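PDB 6J3A: gamma-glutamyltranspeptidase from Streptomyces lincolnensis, which is an LmbA-like member of the gamma-glutamyltranspeptidase family of N-terminal-nucleophile enzymes and probably catalyses an acyl-transfer or hydrolysis reaction. Local coordinates for residues H512-R520 with D528-P536; G457-L465 with P544-M552. All blocks are in the same frame, centred on the assembly; numbering follows the deposited sequence.

Contact 1: H512-R520 with D528-P536; sequences HFFLAVALR and DLQGAIDAP
R520, just past the end of helix 506-519, reaches across to D528, placing NE 2.7 Å from OD2 in a nearly straight salt bridge (169° at the hydrogen). The oxygen lies in the guanidinium plane, but the nitrogen meets it from above the carboxylate plane, the two flat groups being far from coplanar. R520 NH2 adds a weak second bond to the same oxygen. A bend at chi3 (77°) swings the guanidinium over the first turn of helix 529-534, and G531 O sits above the centre of one face, 3.4 Å from R520 CZ. D528 uses its other oxygen as N-cap: OD1 takes a weak bond from G531 N, so one carboxylate serves both helices. R520 NH1 has its own partner in Y296 OH. With an alanine here, D528 OD2 is likely to lose its charged mate, and G531 O the flat group that lies over it.

Further along, small residues let the helices close up: A516 CB meets A532 CB at 3.8 Å. F513 lies alongside I533, with F513 CE1 3.6 Å from I533 CG1 and L529 O at the edge of the ring. V517 CG2 rests over one face of the F513 ring and touches the same A532 CB at 3.9 Å.

The axes approach to 8.7 Å at 137°: two consecutive helices, steeply inclined but nearer antiparallel than parallel, joined by the loop 520-528. V517 and L529 both rest on M496 of strand 493-499, placing the pair in a helical layer over the sheet, as in the alpha-beta-beta-alpha sandwich of N-terminal-nucleophile enzymes.

Contact 2: G457-L465 with P544-M552; sequences GTRLQMTWL and PGSFYPRGM
R550 binds the carbonyls at the end of the 3-10 turn 459-462. Its NH1 donates to T463 O at 2.8 Å, with that oxygen near the guanidinium plane, although the donor stands above the carbonyl plane. NH2 makes a weak bond to M462 O. R550 folds at chi2 (-71°) and chi3 (-68°), which brings the guanidinium back over W464 while NE still reaches G545 O at 2.8 Å. All three nitrogens therefore bind backbone oxygens, which fixes the rotation of the group. It lies flat on the six-membered ring of W464, a cation-pi stack with R550 CZ 3.7 Å from the centroid and the planes 21° apart; S546 O covers its opposite face. W464 NE1 is held by E317.

Q461 OE1 accepts from Y548 N at 3.0 Å on a lone pair, in the carbonyl plane. Q461 NE2 returns to T458 O, holding the amide at both ends, its plane perpendicular to the F547 ring.

Outward, the M462 chain runs beside F547, with SD above the ring face at 5.2 Å from the centroid, a distant Met-aromatic contact, and touching S546 CB at 3.6 Å.

Residues F547-R550 form a type VI beta turn (cis peptide before P549, R550 N bonded to F547 O), closed behind by G545 N to G551 O and packed through arginine-to-carbonyl bonds against a 3-10 turn in a buried loop-to-loop junction.

Both contacts are largely buried, yet they are built differently. Contact 1 joins two regular helices close in sequence, and its polar part is one charged pair at the helix ends beside an apolar interface of alanines, aliphatic residues and one phenylalanine. Contact 2 brings together two loops, one carrying a 3-10 turn, 79 residues apart, where backbone carbonyls take the place of a charged partner and an aromatic ring backs the arginine. Their centres are 30 Å apart and they do not touch, although contact 1 is nested within the chain loop that contact 2 closes. Helix 299-319 borders both: L515 packs on Y301 and L305, whereas S546 meets R316 and P544 meets E317.

Contact 1: H512-R520 with D528-P536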
ATOM      1  N   HIS A 512      16.396  -9.610 -12.981  1.00 28.75           N
ATOM      2  CA  HIS A 512      15.136 -10.204 -13.448  1.00 27.78           C
ATOM      3  C   HIS A 512      14.051  -9.122 -13.492  1.00 26.88           C
ATOM      4  O   HIS A 512      13.355  -8.956 -14.504  1.00 26.90           O
ATOM      5  CB  HIS A 512      14.712 -11.404 -12.587  1.00 27.43           C
ATOM      6  CG  HIS A 512      15.830 -12.357 -12.293  1.00 26.43           C
ATOM      7  ND1 HIS A 512      16.897 -12.524 -13.144  1.00 26.19           N
ATOM      8  CD2 HIS A 512      16.064 -13.168 -11.235  1.00 25.45           C
ATOM      9  CE1 HIS A 512      17.735 -13.404 -12.626  1.00 25.75           C
ATOM     10  NE2 HIS A 512      17.252 -13.810 -11.467  1.00 25.06           N
ATOM     11  N   PHE A 513      13.958  -8.354 -12.412  1.00 25.57           N
ATOM     12  CA  PHE A 513      13.014  -7.238 -12.320  1.00 25.19           C
ATOM     13  C   PHE A 513      13.162  -6.226 -13.454  1.00 25.87           C
ATOM     14  O   PHE A 513      12.198  -5.956 -14.171  1.00 25.72           O
ATOM     15  CB  PHE A 513      13.213  -6.533 -10.989  1.00 24.57           C
ATOM     16  CG  PHE A 513      12.521  -5.217 -10.886  1.00 23.23           C
ATOM     17  CD1 PHE A 513      11.152  -5.159 -10.736  1.00 23.14           C
ATOM     18  CD2 PHE A 513      13.244  -4.037 -10.918  1.00 22.94           C
ATOM     19  CE1 PHE A 513      10.505  -3.941 -10.622  1.00 23.28           C
ATOM     20  CE2 PHE A 513      12.608  -2.815 -10.804  1.00 22.72           C
ATOM     21  CZ  PHE A 513      11.236  -2.767 -10.654  1.00 22.98           C
ATOM     22  N   PHE A 514      14.365  -5.674 -13.600  1.00 26.62           N
ATOM     23  CA  PHE A 514      14.633  -4.654 -14.616  1.00 27.88           C
ATOM     24  C   PHE A 514      14.314  -5.121 -16.030  1.00 27.89           C
ATOM     25  O   PHE A 514      13.753  -4.354 -16.810  1.00 27.33           O
ATOM     26  CB  PHE A 514      16.081  -4.193 -14.570  1.00 29.19           C
ATOM     27  CG  PHE A 514      16.477  -3.333 -15.742  1.00 30.03           C
ATOM     28  CD1 PHE A 514      16.298  -1.953 -15.696  1.00 30.11           C
ATOM     29  CD2 PHE A 514      17.028  -3.906 -16.886  1.00 30.46           C
ATOM     30  CE1 PHE A 514      16.667  -1.162 -16.765  1.00 31.20           C
ATOM     31  CE2 PHE A 514      17.394  -3.121 -17.960  1.00 31.03           C
ATOM     32  CZ  PHE A 514      17.215  -1.746 -17.901  1.00 31.66           C
ATOM     33  N   LEU A 515      14.693  -6.351 -16.367  1.00 28.37           N
ATOM     34  CA  LEU A 515      14.308  -6.928 -17.669  1.00 29.48           C
ATOM     35  C   LEU A 515      12.785  -7.071 -17.808  1.00 30.19           C
ATOM     36  O   LEU A 515      12.201  -6.757 -18.857  1.00 31.00           O
ATOM     37  CB  LEU A 515      14.993  -8.282 -17.919  1.00 29.52           C
ATOM     38  CG  LEU A 515      16.514  -8.265 -18.146  1.00 29.52           C
ATOM     39  CD1 LEU A 515      17.031  -9.675 -18.371  1.00 29.58           C
ATOM     40  CD2 LEU A 515      16.917  -7.385 -19.313  1.00 29.86           C
ATOM     41  N   ALA A 516      12.136  -7.532 -16.750  1.00 30.39           N
ATOM     42  CA  ALA A 516      10.683  -7.600 -16.765  1.00 29.88           C
ATOM     43  C   ALA A 516      10.076  -6.217 -17.021  1.00 29.66           C
ATOM     44  O   ALA A 516       9.207  -6.087 -17.878  1.00 32.86           O
ATOM     45  CB  ALA A 516      10.159  -8.201 -15.480  1.00 29.44           C
ATOM     46  N   VAL A 517      10.563  -5.186 -16.332  1.00 27.65           N
ATOM     47  CA  VAL A 517      10.062  -3.820 -16.556  1.00 27.21           C
ATOM     48  C   VAL A 517      10.183  -3.412 -18.031  1.00 28.03           C
ATOM     49  O   VAL A 517       9.267  -2.834 -18.599  1.00 28.73           O
ATOM     50  CB  VAL A 517      10.791  -2.766 -15.692  1.00 26.46           C
ATOM     51  CG1 VAL A 517      10.333  -1.354 -16.058  1.00 26.13           C
ATOM     52  CG2 VAL A 517      10.561  -3.016 -14.206  1.00 26.21           C
ATOM     53  N   ALA A 518      11.323  -3.714 -18.637  1.00 29.68           N
ATOM     54  CA  ALA A 518      11.593  -3.335 -20.022  1.00 29.91           C
ATOM     55  C   ALA A 518      10.858  -4.206 -21.038  1.00 31.37           C
ATOM     56  O   ALA A 518      10.560  -3.733 -22.132  1.00 33.13           O
ATOM     57  CB  ALA A 518      13.077  -3.391 -20.280  1.00 29.89           C
ATOM     58  N   LEU A 519      10.576  -5.460 -20.677  1.00 31.57           N
ATOM     59  CA  LEU A 519       9.928  -6.417 -21.579  1.00 31.69           C
ATOM     60  C   LEU A 519       8.431  -6.556 -21.404  1.00 31.57           C
ATOM     61  O   LEU A 519       7.760  -6.944 -22.346  1.00 32.33           O
ATOM     62  CB  LEU A 519      10.575  -7.800 -21.454  1.00 32.38           C
ATOM     63  CG  LEU A 519      12.051  -7.899 -21.865  1.00 32.96           C
ATOM     64  CD1 LEU A 519      12.505  -9.351 -21.777  1.00 33.67           C
ATOM     65  CD2 LEU A 519      12.322  -7.346 -23.261  1.00 32.75           C
ATOM     66  N   ARG A 520       7.903  -6.258 -20.220  1.00 32.37           N
ATOM     67  CA  ARG A 520       6.462  -6.390 -19.976  1.00 32.44           C
ATOM     68  C   ARG A 520       5.680  -5.229 -20.579  1.00 31.39           C
ATOM     69  O   ARG A 520       6.157  -4.094 -20.627  1.00 31.36           O
ATOM     70  CB  ARG A 520       6.162  -6.499 -18.474  1.00 33.73           C
ATOM     71  CG  ARG A 520       6.588  -7.819 -17.844  1.00 34.38           C
ATOM     72  CD  ARG A 520       6.436  -7.773 -16.332  1.00 35.71           C
ATOM     73  NE  ARG A 520       5.035  -7.921 -15.936  1.00 36.80           N
ATOM     74  CZ  ARG A 520       4.423  -9.077 -15.667  1.00 38.74           C
ATOM     75  NH1 ARG A 520       5.072 -10.248 -15.726  1.00 39.66           N
ATOM     76  NH2 ARG A 520       3.135  -9.065 -15.324  1.00 39.53           N
ATOM     77  N   ASP A 528       5.094  -1.366 -15.985  1.00 27.20           N
ATOM     78  CA  ASP A 528       4.437  -2.387 -15.175  1.00 26.49           C
ATOM     79  C   ASP A 528       5.344  -2.772 -13.982  1.00 26.86           C
ATOM     80  O   ASP A 528       5.824  -3.915 -13.872  1.00 27.61           O
ATOM     81  CB  ASP A 528       4.102  -3.594 -16.054  1.00 26.48           C
ATOM     82  CG  ASP A 528       3.286  -4.656 -15.329  1.00 27.57           C
ATOM     83  OD1 ASP A 528       2.659  -4.341 -14.291  1.00 28.72           O
ATOM     84  OD2 ASP A 528       3.274  -5.818 -15.803  1.00 27.64           O
ATOM     85  N   LEU A 529       5.558  -1.805 -13.090  1.00 25.57           N
ATOM     86  CA  LEU A 529       6.443  -1.973 -11.946  1.00 25.40           C
ATOM     87  C   LEU A 529       5.980  -3.121 -11.051  1.00 25.35           C
ATOM     88  O   LEU A 529       6.739  -4.063 -10.819  1.00 25.96           O
ATOM     89  CB  LEU A 529       6.523  -0.684 -11.110  1.00 25.59           C
ATOM     90  CG  LEU A 529       7.035   0.606 -11.771  1.00 26.19           C
ATOM     91  CD1 LEU A 529       7.099   1.748 -10.756  1.00 26.34           C
ATOM     92  CD2 LEU A 529       8.407   0.414 -12.421  1.00 25.76           C
ATOM     93  N   GLN A 530       4.740  -3.047 -10.568  1.00 24.01           N
ATOM     94  CA  GLN A 530       4.239  -4.051  -9.620  1.00 24.09           C
ATOM     95  C   GLN A 530       4.062  -5.445 -10.242  1.00 24.14           C
ATOM     96  O   GLN A 530       4.294  -6.448  -9.574  1.00 23.76           O
ATOM     97  CB  GLN A 530       2.938  -3.592  -8.950  1.00 23.53           C
ATOM     98  CG  GLN A 530       2.459  -4.486  -7.810  1.00 22.94           C
ATOM     99  CD  GLN A 530       3.349  -4.440  -6.585  1.00 22.50           C
ATOM    100  OE1 GLN A 530       3.645  -3.361  -6.059  1.00 21.53           O
ATOM    101  NE2 GLN A 530       3.758  -5.615  -6.099  1.00 21.46           N
ATOM    102  N   GLY A 531       3.658  -5.506 -11.506  1.00 24.40           N
ATOM    103  CA  GLY A 531       3.551  -6.782 -12.209  1.00 25.08           C
ATOM    104  C   GLY A 531       4.911  -7.445 -12.346  1.00 26.29           C
ATOM    105  O   GLY A 531       5.019  -8.679 -12.303  1.00 26.18           O
ATOM    106  N   ALA A 532       5.947  -6.619 -12.512  1.00 27.07           N
ATOM    107  CA  ALA A 532       7.328  -7.101 -12.562  1.00 27.59           C
ATOM    108  C   ALA A 532       7.779  -7.616 -11.195  1.00 28.50           C
ATOM    109  O   ALA A 532       8.396  -8.669 -11.103  1.00 29.71           O
ATOM    110  CB  ALA A 532       8.264  -6.011 -13.060  1.00 27.27           C
ATOM    111  N   ILE A 533       7.440  -6.885 -10.136  1.00 28.40           N
ATOM    112  CA  ILE A 533       7.736  -7.309  -8.767  1.00 27.81           C
ATOM    113  C   ILE A 533       6.999  -8.588  -8.369  1.00 28.58           C
ATOM    114  O   ILE A 533       7.614  -9.507  -7.835  1.00 28.28           O
ATOM    115  CB  ILE A 533       7.395  -6.201  -7.759  1.00 27.29           C
ATOM    116  CG1 ILE A 533       8.380  -5.034  -7.936  1.00 26.51           C
ATOM    117  CG2 ILE A 533       7.442  -6.745  -6.335  1.00 27.25           C
ATOM    118  CD1 ILE A 533       8.153  -3.841  -7.035  1.00 26.18           C
ATOM    119  N   ASP A 534       5.679  -8.604  -8.580  1.00 29.57           N
ATOM    120  CA  ASP A 534       4.839  -9.799  -8.368  1.00 29.12           C
ATOM    121  C   ASP A 534       5.363 -11.005  -9.126  1.00 28.80           C
ATOM    122  O   ASP A 534       5.293 -12.117  -8.617  1.00 29.45           O
ATOM    123  CB  ASP A 534       3.386  -9.567  -8.812  1.00 29.90           C
ATOM    124  CG  ASP A 534       2.540  -8.822  -7.776  1.00 30.35           C
ATOM    125  OD1 ASP A 534       3.082  -8.166  -6.855  1.00 29.67           O
ATOM    126  OD2 ASP A 534       1.300  -8.885  -7.915  1.00 30.97           O
ATOM    127  N   ALA A 535       5.892 -10.791 -10.332  1.00 28.37           N
ATOM    128  CA  ALA A 535       6.350 -11.896 -11.175  1.00 27.03           C
ATOM    129  C   ALA A 535       7.187 -12.912 -10.385  1.00 26.89           C
ATOM    130  O   ALA A 535       8.016 -12.519  -9.545  1.00 26.17           O
ATOM    131  CB  ALA A 535       7.141 -11.378 -12.363  1.00 26.14           C
ATOM    132  N   PRO A 536       6.965 -14.218 -10.640  1.00 26.87           N
ATOM    133  CA  PRO A 536       7.836 -15.235 -10.074  1.00 26.90           C
ATOM    134  C   PRO A 536       9.294 -14.901 -10.325  1.00 27.03           C
ATOM    135  O   PRO A 536       9.675 -14.606 -11.465  1.00 27.74           O
ATOM    136  CB  PRO A 536       7.429 -16.512 -10.821  1.00 27.07           C
ATOM    137  CG  PRO A 536       6.002 -16.293 -11.168  1.00 27.06           C
ATOM    138  CD  PRO A 536       5.888 -14.818 -11.453  1.00 27.00           C
TER

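Contact 2: G457-L465 with P544-M552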
ATOM      1  N   GLY A 457      29.026  -3.068  12.767  1.00 28.13           N
ATOM      2  CA  GLY A 457      28.736  -3.870  11.586  1.00 27.94           C
ATOM      3  C   GLY A 457      29.601  -5.105  11.473  1.00 27.42           C
ATOM      4  O   GLY A 457      30.368  -5.414  12.379  1.00 28.44           O
ATOM      5  N   THR A 458      29.456  -5.816  10.360  1.00 26.53           N
ATOM      6  CA  THR A 458      30.189  -7.057  10.113  1.00 26.44           C
ATOM      7  C   THR A 458      30.574  -7.243   8.638  1.00 26.49           C
ATOM      8  O   THR A 458      30.631  -8.381   8.148  1.00 25.62           O
ATOM      9  CB  THR A 458      29.345  -8.269  10.534  1.00 26.37           C
ATOM     10  OG1 THR A 458      28.100  -8.253   9.822  1.00 26.30           O
ATOM     11  CG2 THR A 458      29.086  -8.265  12.049  1.00 26.75           C
ATOM     12  N   ARG A 459      30.854  -6.144   7.934  1.00 26.28           N
ATOM     13  CA  ARG A 459      31.025  -6.214   6.471  1.00 26.59           C
ATOM     14  C   ARG A 459      32.390  -6.743   6.035  1.00 26.76           C
ATOM     15  O   ARG A 459      32.509  -7.298   4.942  1.00 27.70           O
ATOM     16  CB  ARG A 459      30.741  -4.866   5.809  1.00 26.64           C
ATOM     17  CG  ARG A 459      30.442  -4.908   4.304  1.00 26.95           C
ATOM     18  CD  ARG A 459      29.179  -5.672   3.930  1.00 27.43           C
ATOM     19  NE  ARG A 459      28.004  -5.146   4.619  1.00 27.80           N
ATOM     20  CZ  ARG A 459      26.763  -5.597   4.488  1.00 28.57           C
ATOM     21  NH1 ARG A 459      26.486  -6.614   3.679  1.00 29.04           N
ATOM     22  NH2 ARG A 459      25.785  -5.030   5.189  1.00 29.73           N
ATOM     23  N   LEU A 460      33.406  -6.616   6.888  1.00 26.65           N
ATOM     24  CA  LEU A 460      34.722  -7.222   6.597  1.00 26.47           C
ATOM     25  C   LEU A 460      34.668  -8.737   6.414  1.00 25.81           C
ATOM     26  O   LEU A 460      35.606  -9.326   5.886  1.00 25.80           O
ATOM     27  CB  LEU A 460      35.764  -6.863   7.663  1.00 26.31           C
ATOM     28  CG  LEU A 460      36.005  -5.366   7.865  1.00 26.60           C
ATOM     29  CD1 LEU A 460      37.055  -5.116   8.931  1.00 27.11           C
ATOM     30  CD2 LEU A 460      36.439  -4.707   6.573  1.00 26.69           C
ATOM     31  N   GLN A 461      33.565  -9.361   6.820  1.00 26.07           N
ATOM     32  CA  GLN A 461      33.356 -10.787   6.581  1.00 27.61           C
ATOM     33  C   GLN A 461      33.432 -11.207   5.122  1.00 28.29           C
ATOM     34  O   GLN A 461      33.675 -12.372   4.831  1.00 28.92           O
ATOM     35  CB  GLN A 461      32.042 -11.262   7.205  1.00 27.56           C
ATOM     36  CG  GLN A 461      30.788 -11.042   6.385  1.00 28.14           C
ATOM     37  CD  GLN A 461      29.577 -11.590   7.096  1.00 28.37           C
ATOM     38  OE1 GLN A 461      29.290 -12.790   7.025  1.00 29.57           O
ATOM     39  NE2 GLN A 461      28.866 -10.723   7.808  1.00 27.51           N
ATOM     40  N   MET A 462      33.213 -10.254   4.221  1.00 29.83           N
ATOM     41  CA  MET A 462      33.195 -10.505   2.788  1.00 30.77           C
ATOM     42  C   MET A 462      34.562 -10.455   2.103  1.00 31.55           C
ATOM     43  O   MET A 462      34.687 -10.882   0.955  1.00 32.92           O
ATOM     44  CB  MET A 462      32.238  -9.510   2.136  1.00 31.32           C
ATOM     45  CG  MET A 462      30.866  -9.489   2.805  1.00 31.22           C
ATOM     46  SD  MET A 462      29.564  -8.821   1.764  1.00 30.09           S
ATOM     47  CE  MET A 462      28.146  -9.374   2.686  1.00 30.47           C
ATOM     48  N   THR A 463      35.579  -9.964   2.804  1.00 31.65           N
ATOM     49  CA  THR A 463      36.954  -9.990   2.310  1.00 30.41           C
ATOM     50  C   THR A 463      37.544 -11.386   2.459  1.00 30.63           C
ATOM     51  O   THR A 463      36.933 -12.280   3.045  1.00 29.19           O
ATOM     52  CB  THR A 463      37.848  -9.039   3.110  1.00 30.22           C
ATOM     53  OG1 THR A 463      37.849  -9.443   4.481  1.00 29.37           O
ATOM     54  CG2 THR A 463      37.359  -7.612   3.003  1.00 30.60           C
ATOM     55  N   TRP A 464      38.750 -11.550   1.931  1.00 31.56           N
ATOM     56  CA  TRP A 464      39.499 -12.791   2.066  1.00 32.26           C
ATOM     57  C   TRP A 464      40.756 -12.627   2.909  1.00 33.26           C
ATOM     58  O   TRP A 464      41.486 -11.639   2.760  1.00 31.94           O
ATOM     59  CB  TRP A 464      39.910 -13.281   0.693  1.00 32.07           C
ATOM     60  CG  TRP A 464      38.784 -13.731  -0.166  1.00 30.75           C
ATOM     61  CD1 TRP A 464      38.412 -13.201  -1.363  1.00 29.71           C
ATOM     62  CD2 TRP A 464      37.896 -14.826   0.089  1.00 30.03           C
ATOM     63  NE1 TRP A 464      37.350 -13.898  -1.879  1.00 30.14           N
ATOM     64  CE2 TRP A 464      37.008 -14.903  -1.012  1.00 29.40           C
ATOM     65  CE3 TRP A 464      37.770 -15.757   1.130  1.00 29.43           C
ATOM     66  CZ2 TRP A 464      35.996 -15.875  -1.102  1.00 28.01           C
ATOM     67  CZ3 TRP A 464      36.761 -16.731   1.038  1.00 29.03           C
ATOM     68  CH2 TRP A 464      35.887 -16.773  -0.073  1.00 28.33           C
ATOM     69  N   LEU A 465      41.004 -13.616   3.773  1.00 34.31           N
ATOM     70  CA  LEU A 465      42.251 -13.712   4.530  1.00 36.06           C
ATOM     71  C   LEU A 465      43.331 -14.408   3.693  1.00 38.26           C
ATOM     72  O   LEU A 465      43.691 -15.569   3.921  1.00 40.62           O
ATOM     73  CB  LEU A 465      42.014 -14.445   5.852  1.00 35.34           C
ATOM     74  CG  LEU A 465      41.012 -13.800   6.810  1.00 34.88           C
ATOM     75  CD1 LEU A 465      40.978 -14.570   8.112  1.00 34.35           C
ATOM     76  CD2 LEU A 465      41.336 -12.338   7.098  1.00 34.86           C
ATOM     77  N   PRO A 544      30.900 -18.734  -4.809  1.00 39.27           N
ATOM     78  CA  PRO A 544      31.145 -18.560  -3.366  1.00 38.74           C
ATOM     79  C   PRO A 544      30.374 -17.383  -2.766  1.00 39.11           C
ATOM     80  O   PRO A 544      30.502 -16.247  -3.248  1.00 39.76           O
ATOM     81  CB  PRO A 544      32.653 -18.298  -3.287  1.00 38.60           C
ATOM     82  CG  PRO A 544      33.042 -17.857  -4.645  1.00 38.95           C
ATOM     83  CD  PRO A 544      32.131 -18.567  -5.595  1.00 39.55           C
ATOM     84  N   GLY A 545      29.590 -17.666  -1.725  1.00 37.48           N
ATOM     85  CA  GLY A 545      28.769 -16.653  -1.076  1.00 36.22           C
ATOM     86  C   GLY A 545      29.610 -15.583  -0.401  1.00 35.33           C
ATOM     87  O   GLY A 545      30.746 -15.845   0.007  1.00 36.19           O
ATOM     88  N   SER A 546      29.049 -14.381  -0.297  1.00 32.72           N
ATOM     89  CA  SER A 546      29.700 -13.255   0.379  1.00 32.12           C
ATOM     90  C   SER A 546      29.787 -13.379   1.920  1.00 31.55           C
ATOM     91  O   SER A 546      30.637 -12.724   2.535  1.00 29.28           O
ATOM     92  CB  SER A 546      29.005 -11.942  -0.003  1.00 31.44           C
ATOM     93  OG  SER A 546      29.356 -11.564  -1.328  1.00 31.62           O
ATOM     94  N   PHE A 547      28.925 -14.216   2.514  1.00 30.91           N
ATOM     95  CA  PHE A 547      28.756 -14.324   3.971  1.00 31.73           C
ATOM     96  C   PHE A 547      29.439 -15.551   4.560  1.00 32.29           C
ATOM     97  O   PHE A 547      29.354 -16.644   3.981  1.00 31.44           O
ATOM     98  CB  PHE A 547      27.261 -14.390   4.318  1.00 31.45           C
ATOM     99  CG  PHE A 547      26.503 -13.169   3.907  1.00 32.50           C
ATOM    100  CD1 PHE A 547      26.547 -12.018   4.690  1.00 32.92           C
ATOM    101  CD2 PHE A 547      25.766 -13.152   2.725  1.00 32.10           C
ATOM    102  CE1 PHE A 547      25.853 -10.879   4.312  1.00 33.23           C
ATOM    103  CE2 PHE A 547      25.077 -12.017   2.340  1.00 32.52           C
ATOM    104  CZ  PHE A 547      25.124 -10.873   3.127  1.00 32.98           C
ATOM    105  N   TYR A 548      30.093 -15.355   5.714  1.00 32.35           N
ATOM    106  CA  TYR A 548      30.701 -16.429   6.508  1.00 33.16           C
ATOM    107  C   TYR A 548      29.648 -17.502   6.735  1.00 33.81           C
ATOM    108  O   TYR A 548      28.550 -17.135   7.148  1.00 33.97           O
ATOM    109  CB  TYR A 548      31.133 -15.867   7.864  1.00 33.21           C
ATOM    110  CG  TYR A 548      31.640 -16.904   8.832  1.00 33.22           C
ATOM    111  CD1 TYR A 548      32.978 -17.274   8.834  1.00 33.11           C
ATOM    112  CD2 TYR A 548      30.782 -17.526   9.745  1.00 32.88           C
ATOM    113  CE1 TYR A 548      33.455 -18.239   9.703  1.00 33.38           C
ATOM    114  CE2 TYR A 548      31.254 -18.492  10.626  1.00 33.15           C
ATOM    115  CZ  TYR A 548      32.597 -18.841  10.603  1.00 33.37           C
ATOM    116  OH  TYR A 548      33.115 -19.782  11.464  1.00 33.09           O
ATOM    117  N   PRO A 549      29.922 -18.795   6.498  1.00 34.73           N
ATOM    118  CA  PRO A 549      31.229 -19.398   6.165  1.00 35.90           C
ATOM    119  C   PRO A 549      31.610 -19.553   4.664  1.00 36.49           C
ATOM    120  O   PRO A 549      32.479 -20.381   4.337  1.00 39.82           O
ATOM    121  CB  PRO A 549      31.087 -20.800   6.790  1.00 35.69           C
ATOM    122  CG  PRO A 549      29.652 -21.133   6.551  1.00 35.01           C
ATOM    123  CD  PRO A 549      28.885 -19.832   6.650  1.00 34.58           C
ATOM    124  N   ARG A 550      30.979 -18.787   3.775  1.00 34.89           N
ATOM    125  CA  ARG A 550      31.425 -18.628   2.369  1.00 35.88           C
ATOM    126  C   ARG A 550      31.411 -19.894   1.498  1.00 37.52           C
ATOM    127  O   ARG A 550      32.291 -20.069   0.640  1.00 42.92           O
ATOM    128  CB  ARG A 550      32.846 -18.028   2.268  1.00 35.04           C
ATOM    129  CG  ARG A 550      33.192 -16.875   3.188  1.00 36.29           C
ATOM    130  CD  ARG A 550      32.484 -15.602   2.789  1.00 36.75           C
ATOM    131  NE  ARG A 550      32.924 -15.033   1.516  1.00 36.40           N
ATOM    132  CZ  ARG A 550      33.883 -14.121   1.358  1.00 36.00           C
ATOM    133  NH1 ARG A 550      34.590 -13.658   2.385  1.00 35.18           N
ATOM    134  NH2 ARG A 550      34.140 -13.667   0.139  1.00 37.48           N
ATOM    135  N   GLY A 551      30.441 -20.775   1.677  1.00 37.27           N
ATOM    136  CA  GLY A 551      30.331 -21.899   0.751  1.00 39.20           C
ATOM    137  C   GLY A 551      29.761 -21.527  -0.625  1.00 39.99           C
ATOM    138  O   GLY A 551      29.338 -20.392  -0.868  1.00 39.34           O
ATOM    139  N   MET A 552      29.810 -22.485  -1.544  1.00 41.73           N
ATOM    140  CA  MET A 552      29.033 -22.434  -2.792  1.00 42.95           C
ATOM    141  C   MET A 552      28.241 -23.723  -2.999  1.00 42.80           C
ATOM    142  O   MET A 552      28.598 -24.769  -2.456  1.00 42.07           O
ATOM    143  CB  MET A 552      29.952 -22.149  -3.985  1.00 44.31           C
ATOM    144  CG  MET A 552      30.425 -23.319  -4.831  1.00 45.27           C
ATOM    145  SD  MET A 552      31.485 -22.733  -6.175  1.00 45.53           S
ATOM    146  CE  MET A 552      30.607 -23.377  -7.596  1.00 46.33           C
TER